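Local coordinates for protein TRAP dicarboxylate transporter-DctP subunit (Desulfovibrio desulfuricans subsp. desulfuricans, PDB 4NHB) that binds sn-glycerol-3-phosphate in the periplasm, probably as the solute-binding component that delivers it to a TRAP transporter, at residues Phe150-Lys156 and Asp207-Leu213. Residues are numbered along the deposited sequence; the frame is centred on the assembly and turned at random.
With G3P (sn-glycerol-3-phosphate), chain P.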
loop_
_atom_site.group_PDB
_atom_site.type_symbol
_atom_site.label_atom_id
_atom_site.label_comp_id
_atom_site.label_asym_id
_atom_site.label_seq_id
_atom_site.Cartn_x
_atom_site.Cartn_y
_atom_site.Cartn_z
ATOM N N PHE A 150 -1.775 8.907 0.452
ATOM C CA PHE A 150 -0.552 9.523 0.864
ATOM C C PHE A 150 -0.319 9.416 2.373
ATOM O O PHE A 150 -1.256 9.508 3.154
ATOM C CB PHE A 150 -0.535 10.999 0.433
ATOM C CG PHE A 150 -0.247 11.183 -1.055
ATOM C CD1 PHE A 150 1.062 11.130 -1.545
ATOM C CD2 PHE A 150 -1.290 11.376 -1.945
ATOM C CE1 PHE A 150 1.328 11.294 -2.920
ATOM C CE2 PHE A 150 -1.036 11.536 -3.326
ATOM C CZ PHE A 150 0.263 11.498 -3.806
ATOM N N ARG A 151 0.947 9.224 2.756
ATOM C CA ARG A 151 1.284 9.054 4.187
ATOM C C ARG A 151 1.506 10.415 4.835
ATOM O O ARG A 151 2.197 11.263 4.269
ATOM C CB ARG A 151 2.538 8.187 4.372
ATOM C CG ARG A 151 2.478 6.818 3.624
ATOM C CD ARG A 151 3.613 5.869 4.026
ATOM N NE ARG A 151 3.433 5.322 5.368
ATOM C CZ ARG A 151 3.133 4.057 5.652
ATOM N NH1 ARG A 151 2.953 3.691 6.904
ATOM N NH2 ARG A 151 3.008 3.144 4.704
ATOM N N HIS A 152 0.919 10.594 6.015
ATOM C CA HIS A 152 1.039 11.805 6.824
ATOM C C HIS A 152 1.494 11.413 8.227
ATOM O O HIS A 152 1.149 10.317 8.710
ATOM C CB HIS A 152 -0.316 12.508 6.898
ATOM C CG HIS A 152 -0.879 12.824 5.552
ATOM N ND1 HIS A 152 -0.172 13.551 4.623
ATOM C CD2 HIS A 152 -2.046 12.479 4.955
ATOM C CE1 HIS A 152 -0.894 13.676 3.524
ATOM N NE2 HIS A 152 -2.034 13.021 3.692
ATOM N N PHE A 153 2.250 12.293 8.876
ATOM C CA PHE A 153 2.748 12.003 10.223
ATOM C C PHE A 153 1.646 12.087 11.262
ATOM O O PHE A 153 0.744 12.909 11.154
ATOM C CB PHE A 153 3.906 12.940 10.598
ATOM C CG PHE A 153 5.131 12.679 9.816
ATOM C CD1 PHE A 153 5.943 11.625 10.139
ATOM C CD2 PHE A 153 5.447 13.462 8.714
ATOM C CE1 PHE A 153 7.075 11.346 9.402
ATOM C CE2 PHE A 153 6.557 13.192 7.968
ATOM C CZ PHE A 153 7.385 12.133 8.318
ATOM N N TYR A 154 1.711 11.192 12.245
ATOM C CA TYR A 154 0.905 11.288 13.443
ATOM C C TYR A 154 1.865 11.201 14.658
ATOM O O TYR A 154 2.826 10.432 14.623
ATOM C CB TYR A 154 -0.158 10.171 13.512
ATOM C CG TYR A 154 0.390 8.755 13.430
ATOM C CD1 TYR A 154 0.772 8.080 14.577
ATOM C CD2 TYR A 154 0.524 8.082 12.198
ATOM C CE1 TYR A 154 1.267 6.830 14.525
ATOM C CE2 TYR A 154 1.011 6.823 12.144
ATOM C CZ TYR A 154 1.395 6.184 13.312
ATOM O OH TYR A 154 1.887 4.901 13.320
ATOM N N SER A 155 1.608 11.991 15.706
ATOM C CA SER A 155 2.479 12.012 16.886
ATOM C C SER A 155 1.809 12.634 18.110
ATOM O O SER A 155 0.789 13.316 18.007
ATOM C CB SER A 155 3.738 12.805 16.589
ATOM O OG SER A 155 3.384 14.039 16.015
ATOM N N LYS A 156 2.423 12.437 19.268
ATOM C CA LYS A 156 1.894 13.029 20.501
ATOM C C LYS A 156 2.064 14.548 20.523
ATOM O O LYS A 156 1.186 15.255 20.991
ATOM C CB LYS A 156 2.513 12.356 21.731
ATOM C CG LYS A 156 2.103 10.899 21.812
ATOM C CD LYS A 156 2.532 10.202 23.080
ATOM C CE LYS A 156 1.957 8.791 23.113
ATOM N NZ LYS A 156 2.558 7.943 24.183
ATOM N N ASP A 207 6.170 7.415 19.947
ATOM C CA ASP A 207 5.563 8.753 19.965
ATOM C C ASP A 207 4.715 9.034 18.734
ATOM O O ASP A 207 3.943 9.992 18.732
ATOM C CB ASP A 207 6.658 9.799 20.069
ATOM C CG ASP A 207 7.549 9.547 21.255
ATOM O OD1 ASP A 207 6.979 9.384 22.353
ATOM O OD2 ASP A 207 8.785 9.457 21.072
ATOM N N GLY A 208 4.861 8.199 17.707
ATOM C CA GLY A 208 4.070 8.359 16.487
ATOM C C GLY A 208 4.531 7.472 15.339
ATOM O O GLY A 208 5.121 6.407 15.548
ATOM N N GLY A 209 4.266 7.932 14.123
ATOM C CA GLY A 209 4.572 7.222 12.889
ATOM C C GLY A 209 4.049 8.012 11.706
ATOM O O GLY A 209 3.763 9.173 11.853
ATOM N N ASP A 210 3.931 7.405 10.516
ATOM C CA ASP A 210 3.216 8.068 9.432
ATOM C C ASP A 210 2.419 6.977 8.704
ATOM O O ASP A 210 2.929 5.874 8.485
ATOM C CB ASP A 210 4.162 8.752 8.445
ATOM C CG ASP A 210 5.143 7.796 7.822
ATOM O OD1 ASP A 210 6.134 7.442 8.509
ATOM O OD2 ASP A 210 4.978 7.391 6.652
ATOM N N SER A 211 1.187 7.323 8.358
ATOM C CA SER A 211 0.243 6.405 7.719
ATOM C C SER A 211 -0.662 7.164 6.784
ATOM O O SER A 211 -0.836 8.378 6.916
ATOM C CB SER A 211 -0.619 5.717 8.755
ATOM O OG SER A 211 0.067 4.674 9.430
ATOM N N PRO A 212 -1.288 6.439 5.836
ATOM C CA PRO A 212 -2.403 7.062 5.122
ATOM C C PRO A 212 -3.517 7.486 6.096
ATOM O O PRO A 212 -3.671 6.866 7.166
ATOM C CB PRO A 212 -2.924 5.925 4.216
ATOM C CG PRO A 212 -1.778 4.986 4.063
ATOM C CD PRO A 212 -1.021 5.058 5.388
ATOM N N LEU A 213 -4.309 8.484 5.723
ATOM C CA LEU A 213 -5.388 8.921 6.592
ATOM C C LEU A 213 -6.392 7.828 6.831
ATOM O O LEU A 213 -6.966 7.756 7.911
ATOM C CB LEU A 213 -6.096 10.149 6.025
ATOM C CG LEU A 213 -5.287 11.451 6.186
ATOM C CD1 LEU A 213 -5.645 12.490 5.138
ATOM C CD2 LEU A 213 -5.453 12.032 7.582
HETATM O O1 G3P P . 2.755 -1.002 0.924
HETATM C C1 G3P P . 3.462 -1.046 2.129
HETATM C C2 G3P P . 2.585 -0.516 3.271
HETATM O O2 G3P P . 1.423 -1.295 3.357
HETATM C C3 G3P P . 3.367 -0.594 4.592
HETATM O O1P G3P P . 2.876 0.371 5.467
HETATM O O4P G3P P . 0.636 -0.523 5.798
HETATM O O2P G3P P . 2.502 -1.259 7.364
HETATM O O3P G3P P . 1.566 1.045 7.546
HETATM P P G3P P . 1.836 -0.131 6.614
HETATM O O HOH W 1 -3.781 9.966 3.352
HETATM O O HOH W 2 2.342 3.995 10.706
HETATM O O HOH W 3 5.512 8.343 24.109
#
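Arg151 links this antiparallel strand pair to the bound solute. Its guanidinium reaches past strand 208-212, where NE forms a salt bridge with Asp210 OD2 (2.9 Å) and NH1 donates to the backbone O of Asp210 (2.7 Å). Held this way, with Pro212 CD over one face, the group presents Arg151 NH2 to G3P O1P (2.9 Å) and Arg151 NH1 to G3P O3P (3.1 Å). Arg171, whose side chain lies beside that of Arg151, also hydrogen-bonds to G3P and is probably the counterpart of the arginine that holds the ligand's acidic group across the TRAP solute-binding family; Arg151 adds a second arginine to the site.

The backbones pair through reciprocal bonds at His152–Ser211 and Tyr154–Gly209, extended by Lys156 N to Asp207 O (2.9 Å). Tyr154, with chi1 in p, lays its ring across the neighbouring strand. Gly209 CA sits over the ring face, 3.7 Å from its centroid in a CH-pi contact, and a CB there would strike Tyr154 OH. One water joins Tyr154 OH, Asp210 O and Ser211 OG. His152 shares this face of the sheet, and its CD2 meets Leu213 CD1 at 3.6 Å. On the opposite face, Phe153 leans its ring on Asp210 CB, off-centre, and stacks with His233, which also bonds to Asp210 OD2.

At the far end, the extended Lys156 side chain shares a water with Asp207 OD1, while Asp207 OD2 binds Arg169 N. Strand 146-155 also pairs with strands 227-229 and 235-243; strand 169-172 packs against Phe153 and Tyr154, and beyond Pro212, the N-cap of helix 213-218, Leu213 rests on helix 252-286.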